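Local coordinates for protein SmhA (Serratia marcescens, PDB 7A27) that is one component of Smh, a tripartite alpha-pore-forming toxin that probably perforates target cell membranes together with two partner proteins, at residues S37-T42 and S226-Y231; G49-I54 and N271-V276; I7-Q12 and S336-K341; A88-V93 and A113-V118. One frame throughout, in Å; residues are numbered along the deposited sequence.

Contact 1 (S37-T42 and S226-Y231)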
loop_
_atom_site.group_PDB
_atom_site.type_symbol
_atom_site.label_atom_id
_atom_site.label_comp_id
_atom_site.label_asym_id
_atom_site.label_seq_id
_atom_site.Cartn_x
_atom_site.Cartn_y
_atom_site.Cartn_z
ATOM N N SER A 37 -1.824 -16.408 -5.423
ATOM C CA SER A 37 -3.039 -17.184 -5.796
ATOM C C SER A 37 -2.880 -17.729 -7.210
ATOM O O SER A 37 -3.393 -18.817 -7.497
ATOM C CB SER A 37 -4.295 -16.350 -5.674
ATOM O OG SER A 37 -4.456 -15.895 -4.339
ATOM N N GLN A 38 -2.188 -16.983 -8.053
ATOM C CA GLN A 38 -1.939 -17.327 -9.471
ATOM C C GLN A 38 -1.359 -18.737 -9.548
ATOM O O GLN A 38 -0.390 -19.016 -8.847
ATOM C CB GLN A 38 -0.996 -16.290 -10.103
ATOM C CG GLN A 38 -0.583 -16.606 -11.534
ATOM C CD GLN A 38 -1.768 -16.801 -12.443
ATOM O OE1 GLN A 38 -2.671 -15.970 -12.509
ATOM N NE2 GLN A 38 -1.768 -17.917 -13.154
ATOM N N GLN A 39 -1.975 -19.576 -10.378
ATOM C CA GLN A 39 -1.521 -20.930 -10.748
ATOM C C GLN A 39 -0.084 -20.802 -11.267
ATOM O O GLN A 39 0.177 -19.892 -12.046
ATOM C CB GLN A 39 -2.477 -21.434 -11.840
ATOM C CG GLN A 39 -2.529 -22.940 -12.052
ATOM C CD GLN A 39 -3.274 -23.355 -13.307
ATOM O OE1 GLN A 39 -3.327 -22.623 -14.298
ATOM N NE2 GLN A 39 -3.804 -24.575 -13.296
ATOM N N LEU A 40 0.830 -21.650 -10.820
ATOM C CA LEU A 40 2.236 -21.736 -11.305
ATOM C C LEU A 40 2.227 -22.370 -12.700
ATOM O O LEU A 40 1.205 -22.980 -13.092
ATOM C CB LEU A 40 3.057 -22.606 -10.340
ATOM C CG LEU A 40 3.380 -21.982 -8.976
ATOM C CD1 LEU A 40 3.546 -23.031 -7.893
ATOM C CD2 LEU A 40 4.623 -21.120 -9.079
ATOM N N LEU A 41 3.326 -22.216 -13.434
ATOM C CA LEU A 41 3.518 -22.876 -14.747
ATOM C C LEU A 41 4.129 -24.238 -14.436
ATOM O O LEU A 41 5.200 -24.237 -13.816
ATOM C CB LEU A 41 4.441 -22.022 -15.629
ATOM C CG LEU A 41 4.796 -22.616 -16.990
ATOM C CD1 LEU A 41 3.550 -22.798 -17.831
ATOM C CD2 LEU A 41 5.811 -21.748 -17.702
ATOM N N THR A 42 3.469 -25.337 -14.783
ATOM C CA THR A 42 3.975 -26.712 -14.490
ATOM C C THR A 42 4.628 -27.285 -15.762
ATOM O O THR A 42 5.700 -27.896 -15.647
ATOM C CB THR A 42 2.880 -27.632 -13.902
ATOM O OG1 THR A 42 2.093 -28.249 -14.923
ATOM C CG2 THR A 42 1.953 -26.933 -12.927
ATOM N N SER A 226 -1.990 -36.139 -20.601
ATOM C CA SER A 226 -2.178 -34.668 -20.513
ATOM C C SER A 226 -1.170 -34.064 -19.521
ATOM O O SER A 226 -0.863 -34.716 -18.498
ATOM C CB SER A 226 -3.607 -34.347 -20.126
ATOM N N ASP A 227 -0.662 -32.868 -19.837
ATOM C CA ASP A 227 0.297 -32.085 -19.008
ATOM C C ASP A 227 -0.535 -31.016 -18.267
ATOM O O ASP A 227 -1.251 -31.396 -17.311
ATOM C CB ASP A 227 1.440 -31.596 -19.915
ATOM C CG ASP A 227 2.647 -30.965 -19.226
ATOM O OD1 ASP A 227 2.508 -30.463 -18.082
ATOM O OD2 ASP A 227 3.729 -31.007 -19.826
ATOM N N GLN A 228 -0.444 -29.746 -18.690
ATOM C CA GLN A 228 -1.241 -28.584 -18.211
ATOM C C GLN A 228 -2.046 -28.147 -19.450
ATOM O O GLN A 228 -1.483 -27.421 -20.301
ATOM C CB GLN A 228 -0.322 -27.484 -17.649
ATOM C CG GLN A 228 -0.984 -26.461 -16.720
ATOM C CD GLN A 228 -0.036 -25.354 -16.271
ATOM O OE1 GLN A 228 1.101 -25.256 -16.720
ATOM N NE2 GLN A 228 -0.498 -24.527 -15.349
ATOM N N ALA A 229 -3.259 -28.684 -19.630
ATOM C CA ALA A 229 -4.176 -28.343 -20.745
ATOM C C ALA A 229 -4.127 -26.825 -20.983
ATOM O O ALA A 229 -3.985 -26.408 -22.154
ATOM C CB ALA A 229 -5.575 -28.809 -20.429
ATOM N N SER A 230 -4.186 -26.011 -19.919
ATOM C CA SER A 230 -4.144 -24.532 -20.037
ATOM C C SER A 230 -3.671 -23.829 -18.763
ATOM O O SER A 230 -4.024 -24.240 -17.659
ATOM C CB SER A 230 -5.479 -24.013 -20.468
ATOM O OG SER A 230 -6.435 -24.153 -19.428
ATOM N N TYR A 231 -2.934 -22.735 -18.964
ATOM C CA TYR A 231 -2.441 -21.823 -17.898
ATOM C C TYR A 231 -3.572 -20.839 -17.557
ATOM O O TYR A 231 -3.894 -19.990 -18.422
ATOM C CB TYR A 231 -1.148 -21.141 -18.359
ATOM C CG TYR A 231 -0.572 -20.179 -17.357
ATOM C CD1 TYR A 231 0.277 -20.606 -16.356
ATOM C CD2 TYR A 231 -0.908 -18.840 -17.381
ATOM C CE1 TYR A 231 0.767 -19.731 -15.401
ATOM C CE2 TYR A 231 -0.403 -17.945 -16.451
ATOM C CZ TYR A 231 0.419 -18.394 -15.437
ATOM O OH TYR A 231 0.917 -17.517 -14.514
#
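The chain leaving helix 14-37 passes as an irregular loop, residues 38-42, against the residues that lead into strand 230-237, the two running in roughly opposite directions. Gln228 joins them with its primary amide. Its CG lies anti to the backbone N and the chain stays extended, so the side chain points straight at the loop. CB and CG pass beside Thr42 OG1, CB at 3.7 Å, and CD lies 3.8 Å from Thr42 N. The amide then divides its two ends. NE2 donates to Leu40 O at 3.2 Å, in the plane of that carbonyl, with a moderately bent N-H...O angle of 145°. Gln39 OE1, 3.6 Å from the same NE2, makes no bond with it and accepts from Met232 N instead. Gln228 OE1 accepts from Thr42 N at 3.1 Å, a straighter bond of 163°, although this donor stands above the plane of the amide carbonyl. Two main-chain groups of the loop are thus held by one buried side chain, which fixes the rotation of its amide.

Farther back, Gln38 bends at chi2 and donates from NE2 to Gln39 O (3.0 Å), on a lone pair of that oxygen; the same nitrogen also serves Met232 O, while OE1 accepts from Ser234 N and Gln283 NE2. The Tyr231 ring lies across this amide, planes 26° apart, with CE1 3.4 Å from Gln39 O. Tyr231 CD1 meets Leu41 CD1 at 4.2 Å. Leu41 also packs on Ile54 of helix 48-96, Tyr231 touches Val276, Ser279 and Val280 of helix 272-299, and its backbone pairs with Val205 in the two-stranded antiparallel sheet.

Contact 2 (G49-I54 and N271-V276)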
loop_
_atom_site.group_PDB
_atom_site.type_symbol
_atom_site.label_atom_id
_atom_site.label_comp_id
_atom_site.label_asym_id
_atom_site.label_seq_id
_atom_site.Cartn_x
_atom_site.Cartn_y
_atom_site.Cartn_z
ATOM N N GLY A 49 14.578 -23.477 -22.381
ATOM C CA GLY A 49 15.329 -22.256 -22.013
ATOM C C GLY A 49 14.455 -21.147 -21.435
ATOM O O GLY A 49 14.898 -20.514 -20.457
ATOM N N LEU A 50 13.281 -20.896 -22.035
ATOM C CA LEU A 50 12.323 -19.830 -21.623
ATOM C C LEU A 50 11.452 -20.339 -20.467
ATOM O O LEU A 50 11.120 -19.530 -19.587
ATOM C CB LEU A 50 11.465 -19.396 -22.821
ATOM C CG LEU A 50 10.338 -18.406 -22.506
ATOM C CD1 LEU A 50 10.896 -17.084 -21.968
ATOM C CD2 LEU A 50 9.462 -18.151 -23.724
ATOM N N THR A 51 11.078 -21.619 -20.465
ATOM C CA THR A 51 10.277 -22.235 -19.375
ATOM C C THR A 51 10.996 -21.978 -18.042
ATOM O O THR A 51 10.316 -21.507 -17.106
ATOM C CB THR A 51 10.005 -23.727 -19.628
ATOM O OG1 THR A 51 9.221 -23.873 -20.815
ATOM C CG2 THR A 51 9.275 -24.400 -18.485
ATOM N N VAL A 52 12.314 -22.215 -17.964
ATOM C CA VAL A 52 13.106 -22.038 -16.703
ATOM C C VAL A 52 13.143 -20.556 -16.284
ATOM O O VAL A 52 13.185 -20.324 -15.065
ATOM C CB VAL A 52 14.523 -22.653 -16.763
ATOM C CG1 VAL A 52 14.467 -24.176 -16.859
ATOM C CG2 VAL A 52 15.403 -22.062 -17.857
ATOM N N LYS A 53 13.107 -19.602 -17.225
ATOM C CA LYS A 53 13.199 -18.145 -16.927
ATOM C C LYS A 53 11.875 -17.668 -16.318
ATOM O O LYS A 53 11.943 -16.831 -15.378
ATOM C CB LYS A 53 13.586 -17.318 -18.159
ATOM C CG LYS A 53 14.840 -17.796 -18.888
ATOM C CD LYS A 53 15.661 -16.761 -19.634
ATOM C CE LYS A 53 16.323 -15.769 -18.691
ATOM N NZ LYS A 53 17.559 -15.180 -19.263
ATOM N N ILE A 54 10.741 -18.190 -16.806
ATOM C CA ILE A 54 9.377 -17.872 -16.284
ATOM C C ILE A 54 9.223 -18.477 -14.880
ATOM O O ILE A 54 8.939 -17.709 -13.944
ATOM C CB ILE A 54 8.262 -18.357 -17.234
ATOM C CG1 ILE A 54 8.346 -17.687 -18.609
ATOM C CG2 ILE A 54 6.888 -18.141 -16.606
ATOM C CD1 ILE A 54 7.479 -18.334 -19.672
ATOM N N ASN A 271 2.388 -18.498 -30.338
ATOM C CA ASN A 271 3.310 -18.169 -29.212
ATOM C C ASN A 271 2.553 -18.277 -27.878
ATOM O O ASN A 271 2.086 -17.249 -27.367
ATOM C CB ASN A 271 3.934 -16.776 -29.361
ATOM C CG ASN A 271 4.464 -16.509 -30.748
ATOM O OD1 ASN A 271 3.703 -16.500 -31.714
ATOM N ND2 ASN A 271 5.757 -16.257 -30.842
ATOM N N ALA A 272 2.446 -19.491 -27.334
ATOM C CA ALA A 272 1.733 -19.829 -26.081
ATOM C C ALA A 272 2.589 -19.464 -24.866
ATOM O O ALA A 272 2.057 -18.884 -23.902
ATOM C CB ALA A 272 1.442 -21.303 -26.105
ATOM N N LEU A 273 3.881 -19.783 -24.922
ATOM C CA LEU A 273 4.797 -19.577 -23.781
ATOM C C LEU A 273 5.028 -18.078 -23.573
ATOM O O LEU A 273 5.181 -17.672 -22.411
ATOM C CB LEU A 273 6.096 -20.349 -24.027
ATOM C CG LEU A 273 6.959 -20.585 -22.785
ATOM C CD1 LEU A 273 6.144 -21.163 -21.636
ATOM C CD2 LEU A 273 8.111 -21.518 -23.103
ATOM N N LEU A 274 5.045 -17.279 -24.646
ATOM C CA LEU A 274 5.211 -15.804 -24.533
ATOM C C LEU A 274 3.960 -15.237 -23.859
ATOM O O LEU A 274 4.121 -14.374 -22.982
ATOM C CB LEU A 274 5.425 -15.186 -25.913
ATOM C CG LEU A 274 5.467 -13.659 -25.958
ATOM C CD1 LEU A 274 6.673 -13.107 -25.195
ATOM C CD2 LEU A 274 5.503 -13.177 -27.408
ATOM N N SER A 275 2.771 -15.711 -24.257
ATOM C CA SER A 275 1.462 -15.331 -23.661
ATOM C C SER A 275 1.555 -15.466 -22.132
ATOM O O SER A 275 1.154 -14.524 -21.416
ATOM C CB SER A 275 0.340 -16.170 -24.226
ATOM O OG SER A 275 0.284 -16.073 -25.648
ATOM N N VAL A 276 2.097 -16.592 -21.651
ATOM C CA VAL A 276 2.274 -16.872 -20.194
ATOM C C VAL A 276 3.202 -15.801 -19.605
ATOM O O VAL A 276 2.783 -15.107 -18.676
ATOM C CB VAL A 276 2.810 -18.293 -19.941
ATOM C CG1 VAL A 276 3.152 -18.502 -18.471
ATOM C CG2 VAL A 276 1.843 -19.366 -20.410
#
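Leu273 is the bump of this interface, and the hollow that takes it is made by Leu50, Thr51 and Ile54 on one face of helix 48-96. The short axes of 49-54 and 272-276 run nearly parallel, 13° apart, and approach to 10.7 Å. With CG anti to its backbone N (chi1 -162°), Leu273 reaches forward and forks at the facing helix. The CD2 branch enters between Leu50 and Thr51, lying 3.5 Å from Thr51 OG1, while CD1 turns to Ile54 CD1 at 3.7 Å. Leu50 comes tip to tip from the other helix and sets its CD2 3.6 Å from Leu273 CG, at the fork. Ile54, one turn on from Leu50, crosses obliquely: its CD1 also lies 3.6 Å from Leu273 O, and its CG2 branch meets Val276 CG1 more loosely at 4.2 Å. Met46 touches both Thr51 and Leu273, and Phe147 of helix 104-155 packs on Ile54, so the patch belongs to the apolar interior of a helical bundle.

No hydrogen bond joins the segments. Thr51 OG1 is bonded to Asp47 O, just before the helix, and meets Leu273 only in van der Waals contact, so cohesion here rests on apolar packing.

Contact 3 (I7-Q12 and S336-K341)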
loop_
_atom_site.group_PDB
_atom_site.type_symbol
_atom_site.label_atom_id
_atom_site.label_comp_id
_atom_site.label_asym_id
_atom_site.label_seq_id
_atom_site.Cartn_x
_atom_site.Cartn_y
_atom_site.Cartn_z
ATOM N N ILE A 7 2.316 28.094 19.704
ATOM C CA ILE A 7 2.668 26.651 19.871
ATOM C C ILE A 7 1.701 25.803 19.047
ATOM O O ILE A 7 0.516 26.102 18.984
ATOM C CB ILE A 7 2.764 26.187 21.342
ATOM C CG1 ILE A 7 1.431 26.230 22.079
ATOM C CG2 ILE A 7 3.818 26.979 22.077
ATOM C CD1 ILE A 7 1.442 25.517 23.420
ATOM N N ASP A 8 2.257 24.760 18.450
ATOM C CA ASP A 8 1.586 23.782 17.563
ATOM C C ASP A 8 1.802 22.391 18.179
ATOM O O ASP A 8 2.865 21.809 17.964
ATOM C CB ASP A 8 2.165 23.915 16.148
ATOM C CG ASP A 8 1.700 22.868 15.162
ATOM O OD1 ASP A 8 0.615 22.326 15.378
ATOM O OD2 ASP A 8 2.430 22.609 14.190
ATOM N N LEU A 9 0.838 21.885 18.937
ATOM C CA LEU A 9 0.875 20.534 19.561
ATOM C C LEU A 9 0.060 19.552 18.703
ATOM O O LEU A 9 -0.298 18.470 19.215
ATOM C CB LEU A 9 0.314 20.616 20.987
ATOM C CG LEU A 9 1.092 21.464 21.984
ATOM C CD1 LEU A 9 0.368 21.544 23.318
ATOM C CD2 LEU A 9 2.475 20.894 22.177
ATOM N N SER A 10 -0.197 19.895 17.443
ATOM C CA SER A 10 -1.033 19.104 16.504
ATOM C C SER A 10 -0.242 17.932 15.921
ATOM O O SER A 10 0.998 17.893 16.006
ATOM C CB SER A 10 -1.547 19.969 15.374
ATOM O OG SER A 10 -0.565 20.134 14.351
ATOM N N PRO A 11 -0.961 16.956 15.325
ATOM C CA PRO A 11 -0.353 15.856 14.586
ATOM C C PRO A 11 0.253 16.283 13.246
ATOM O O PRO A 11 0.771 15.455 12.563
ATOM C CB PRO A 11 -1.501 14.902 14.230
ATOM C CG PRO A 11 -2.691 15.388 15.031
ATOM C CD PRO A 11 -2.414 16.824 15.411
ATOM N N GLN A 12 0.097 17.550 12.876
ATOM C CA GLN A 12 0.563 18.086 11.573
ATOM C C GLN A 12 -0.076 17.229 10.484
ATOM O O GLN A 12 -1.206 16.791 10.698
ATOM C CB GLN A 12 2.093 18.177 11.604
ATOM C CG GLN A 12 2.547 18.917 12.855
ATOM C CD GLN A 12 3.833 19.670 12.725
ATOM O OE1 GLN A 12 4.313 19.932 11.641
ATOM N NE2 GLN A 12 4.380 20.037 13.866
ATOM N N SER A 336 -6.361 21.091 25.117
ATOM C CA SER A 336 -7.662 20.399 24.915
ATOM C C SER A 336 -7.983 20.299 23.416
ATOM O O SER A 336 -8.499 19.247 23.011
ATOM C CB SER A 336 -8.784 21.059 25.675
ATOM O OG SER A 336 -9.560 21.911 24.844
ATOM N N LEU A 337 -7.702 21.355 22.646
ATOM C CA LEU A 337 -7.975 21.425 21.180
ATOM C C LEU A 337 -7.082 20.429 20.430
ATOM O O LEU A 337 -7.576 19.731 19.517
ATOM C CB LEU A 337 -7.705 22.834 20.617
ATOM C CG LEU A 337 -8.806 23.893 20.604
ATOM C CD1 LEU A 337 -8.579 24.815 19.403
ATOM C CD2 LEU A 337 -10.211 23.286 20.554
ATOM N N ASN A 338 -5.796 20.403 20.776
ATOM C CA ASN A 338 -4.805 19.528 20.110
ATOM C C ASN A 338 -5.104 18.066 20.482
ATOM O O ASN A 338 -4.857 17.193 19.635
ATOM C CB ASN A 338 -3.402 20.063 20.357
ATOM C CG ASN A 338 -3.102 21.264 19.482
ATOM O OD1 ASN A 338 -3.178 21.171 18.256
ATOM N ND2 ASN A 338 -2.731 22.381 20.086
ATOM N N ALA A 339 -5.691 17.805 21.653
ATOM C CA ALA A 339 -6.105 16.445 22.071
ATOM C C ALA A 339 -7.166 15.913 21.107
ATOM O O ALA A 339 -7.013 14.771 20.637
ATOM C CB ALA A 339 -6.618 16.458 23.484
ATOM N N GLU A 340 -8.196 16.719 20.831
ATOM C CA GLU A 340 -9.313 16.365 19.907
ATOM C C GLU A 340 -8.717 15.958 18.558
ATOM O O GLU A 340 -9.208 14.981 17.976
ATOM C CB GLU A 340 -10.310 17.514 19.725
ATOM C CG GLU A 340 -11.155 17.775 20.971
ATOM C CD GLU A 340 -12.048 19.017 20.989
ATOM O OE1 GLU A 340 -12.308 19.549 22.120
ATOM O OE2 GLU A 340 -12.510 19.454 19.885
ATOM N N LYS A 341 -7.716 16.702 18.083
ATOM C CA LYS A 341 -7.038 16.449 16.783
ATOM C C LYS A 341 -6.391 15.061 16.817
ATOM O O LYS A 341 -6.536 14.330 15.825
ATOM C CB LYS A 341 -5.973 17.498 16.450
ATOM C CG LYS A 341 -6.506 18.893 16.167
ATOM C CD LYS A 341 -5.423 19.930 15.973
ATOM C CE LYS A 341 -5.955 21.347 15.922
ATOM N NZ LYS A 341 -4.854 22.344 15.921
#
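An Asx turn followed by an ST turn shapes the segment that leads into helix 14-37, and this folded N-terminal loop lies against one face of helix 325-358. Ile7 stays off the 336-341 segment and packs on Ala315 of helix 301-321 and Ile334. Asp8, with CG anti to its backbone N (chi1 173°), brings OD1 forward to Ser10, which grips it twice: OG donates to its syn lone pair at 2.7 Å, and the backbone N approaches from above the carboxylate plane at 3.3 Å. Leu9 then brings its CB to 3.6 Å from Asn338 ND2, and its carbonyl oxygen accepts bonds from Tyr312 OH and Trp342 NE1, two aromatic residues on different helices. Ser10 is the point of closest backbone approach, its CA 5.2 Å from that of Asn338. Its OG sits in the crowded position between backbone N and carbonyl carbon (chi1 82°), and from there it accepts from Gln12 N at 3.0 Å while donating to Asp8. Its CB is left to face Asn338 OD1. Pro11 crosses Lys341 at about a right angle, CD against CB at 3.8 Å, with Trp342 and Phe345 also on its ring. Gln12 turns to helix 301-321, near Glu304, Lys307 and Ala311.

On the helix, Asn338 projects toward the loop and Lys341, extended beyond CG, passes CD beside Ser10 CB. The lysine charge and Asp8 are near but not in contact, which may give a mild mutual attraction. Lys341 NZ instead donates to Asn338 OD1 at 3.1 Å, from above the carbonyl plane.

Contact 4 (A88-V93 and A113-V118)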
loop_
_atom_site.group_PDB
_atom_site.type_symbol
_atom_site.label_atom_id
_atom_site.label_comp_id
_atom_site.label_asym_id
_atom_site.label_seq_id
_atom_site.Cartn_x
_atom_site.Cartn_y
_atom_site.Cartn_z
ATOM N N ALA A 88 -2.741 8.639 22.870
ATOM C CA ALA A 88 -3.042 8.257 24.266
ATOM C C ALA A 88 -2.240 9.143 25.222
ATOM O O ALA A 88 -2.808 9.609 26.212
ATOM C CB ALA A 88 -2.756 6.799 24.488
ATOM N N LEU A 89 -0.968 9.382 24.915
ATOM C CA LEU A 89 -0.071 10.215 25.760
ATOM C C LEU A 89 -0.572 11.670 25.783
ATOM O O LEU A 89 -0.528 12.289 26.859
ATOM C CB LEU A 89 1.377 10.127 25.257
ATOM C CG LEU A 89 2.057 8.761 25.374
ATOM C CD1 LEU A 89 3.496 8.859 24.907
ATOM C CD2 LEU A 89 2.011 8.202 26.787
ATOM N N VAL A 90 -1.050 12.198 24.657
ATOM C CA VAL A 90 -1.561 13.596 24.586
ATOM C C VAL A 90 -2.802 13.722 25.491
ATOM O O VAL A 90 -2.893 14.727 26.230
ATOM C CB VAL A 90 -1.786 14.027 23.131
ATOM C CG1 VAL A 90 -2.401 15.414 23.052
ATOM C CG2 VAL A 90 -0.467 13.999 22.364
ATOM N N ASN A 91 -3.699 12.733 25.495
ATOM C CA ASN A 91 -4.874 12.707 26.413
ATOM C C ASN A 91 -4.425 12.896 27.869
ATOM O O ASN A 91 -5.101 13.627 28.622
ATOM C CB ASN A 91 -5.635 11.382 26.387
ATOM C CG ASN A 91 -6.656 11.307 25.288
ATOM O OD1 ASN A 91 -6.575 12.054 24.297
ATOM N ND2 ASN A 91 -7.587 10.387 25.480
ATOM N N ALA A 92 -3.350 12.218 28.252
ATOM C CA ALA A 92 -2.784 12.280 29.609
ATOM C C ALA A 92 -2.461 13.733 29.960
ATOM O O ALA A 92 -2.788 14.154 31.099
ATOM C CB ALA A 92 -1.557 11.419 29.677
ATOM N N VAL A 93 -1.836 14.458 29.021
ATOM C CA VAL A 93 -1.471 15.897 29.195
ATOM C C VAL A 93 -2.766 16.676 29.419
ATOM O O VAL A 93 -2.801 17.573 30.290
ATOM C CB VAL A 93 -0.691 16.471 28.001
ATOM C CG1 VAL A 93 -0.328 17.923 28.230
ATOM C CG2 VAL A 93 0.571 15.686 27.707
ATOM N N ALA A 113 7.945 18.205 26.771
ATOM C CA ALA A 113 9.379 17.942 26.507
ATOM C C ALA A 113 9.587 16.428 26.350
ATOM O O ALA A 113 10.301 16.042 25.429
ATOM C CB ALA A 113 10.247 18.515 27.597
ATOM N N ALA A 114 8.952 15.603 27.186
ATOM C CA ALA A 114 9.046 14.124 27.130
ATOM C C ALA A 114 8.434 13.586 25.828
ATOM O O ALA A 114 9.020 12.662 25.246
ATOM C CB ALA A 114 8.393 13.506 28.335
ATOM N N LEU A 115 7.293 14.115 25.388
ATOM C CA LEU A 115 6.648 13.634 24.134
ATOM C C LEU A 115 7.528 14.006 22.935
ATOM O O LEU A 115 7.531 13.239 21.960
ATOM C CB LEU A 115 5.224 14.179 24.007
ATOM C CG LEU A 115 4.269 13.788 25.139
ATOM C CD1 LEU A 115 2.827 14.108 24.770
ATOM C CD2 LEU A 115 4.386 12.305 25.482
ATOM N N SER A 116 8.278 15.106 23.018
ATOM C CA SER A 116 9.267 15.504 21.984
ATOM C C SER A 116 10.221 14.329 21.762
ATOM O O SER A 116 10.443 13.948 20.604
ATOM C CB SER A 116 10.010 16.734 22.406
ATOM O OG SER A 116 11.018 17.082 21.480
ATOM N N ASP A 117 10.734 13.772 22.862
ATOM C CA ASP A 117 11.640 12.598 22.901
ATOM C C ASP A 117 10.965 11.406 22.199
ATOM O O ASP A 117 11.599 10.800 21.312
ATOM C CB ASP A 117 11.963 12.242 24.353
ATOM C CG ASP A 117 13.149 11.338 24.564
ATOM O OD1 ASP A 117 14.055 11.447 23.752
ATOM O OD2 ASP A 117 13.141 10.548 25.543
ATOM N N VAL A 118 9.731 11.073 22.592
ATOM C CA VAL A 118 8.979 9.913 22.047
ATOM C C VAL A 118 8.845 10.094 20.539
ATOM O O VAL A 118 9.114 9.133 19.802
ATOM C CB VAL A 118 7.602 9.767 22.703
ATOM C CG1 VAL A 118 6.756 8.690 21.991
ATOM C CG2 VAL A 118 7.742 9.484 24.191
#
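Residues 88-93 and 113-118 run antiparallel, their short axes 176° apart and 11.3 Å from each other at closest approach. They form part of an antiparallel helical hairpin, made by helices 48-96 and 104-155, within the elongated bundle of this alpha-pore-forming toxin component. Leu115 carries the contact. Its CG lies anti to the carbonyl carbon (chi1 -60°), which directs the isobutyl group at the facing helix and spreads its two methyls along it. CD1 goes to the valines, meeting Val93 CG2 tip to tip at 4.0 Å and Val90 CG2 obliquely at 4.1 Å; in both valines CG2 is the methyl beside the backbone N. The other methyl, CD2, turns to Leu89, one turn before Val93. Leu89 also reaches on to Val118, though only loosely, CD1 to CG2 at 4.4 Å.

The contact is wholly apolar. Tyr312 of helix 301-321 touches Val90 and Leu115, and Trp342 and Ile335 of helix 325-358 pack on the two valines, covering this face, while the side of Leu89 and Val118 is more open. The tightest meeting is between leucines crossing obliquely: Leu115 CD2 lies 3.6 Å from Leu89 CD1 and 3.7 Å from Leu89 CB.

In the fold
From the N terminus, residues 7-12 open the widest loop, which contact 3 closes only at 336-341 on the last long helix; all the other contacts are nested inside it. Residues 37-42, after the first helix, and 49-54, at the start of helix 48-96, pair later with 226-231 and 271-276, so contacts 1 and 2 cross. Contact 4 closes a short hairpin within both. Contacts 1 and 2 touch through Leu41 and Tyr231, tying the small sheet to the helices at one end. Contacts 3 and 4 touch at Ala339 and Val90 on the opposite side of the chain's centre, some 56 Å from contact 1 between centres, and helix 48-96 links contacts 2 and 4.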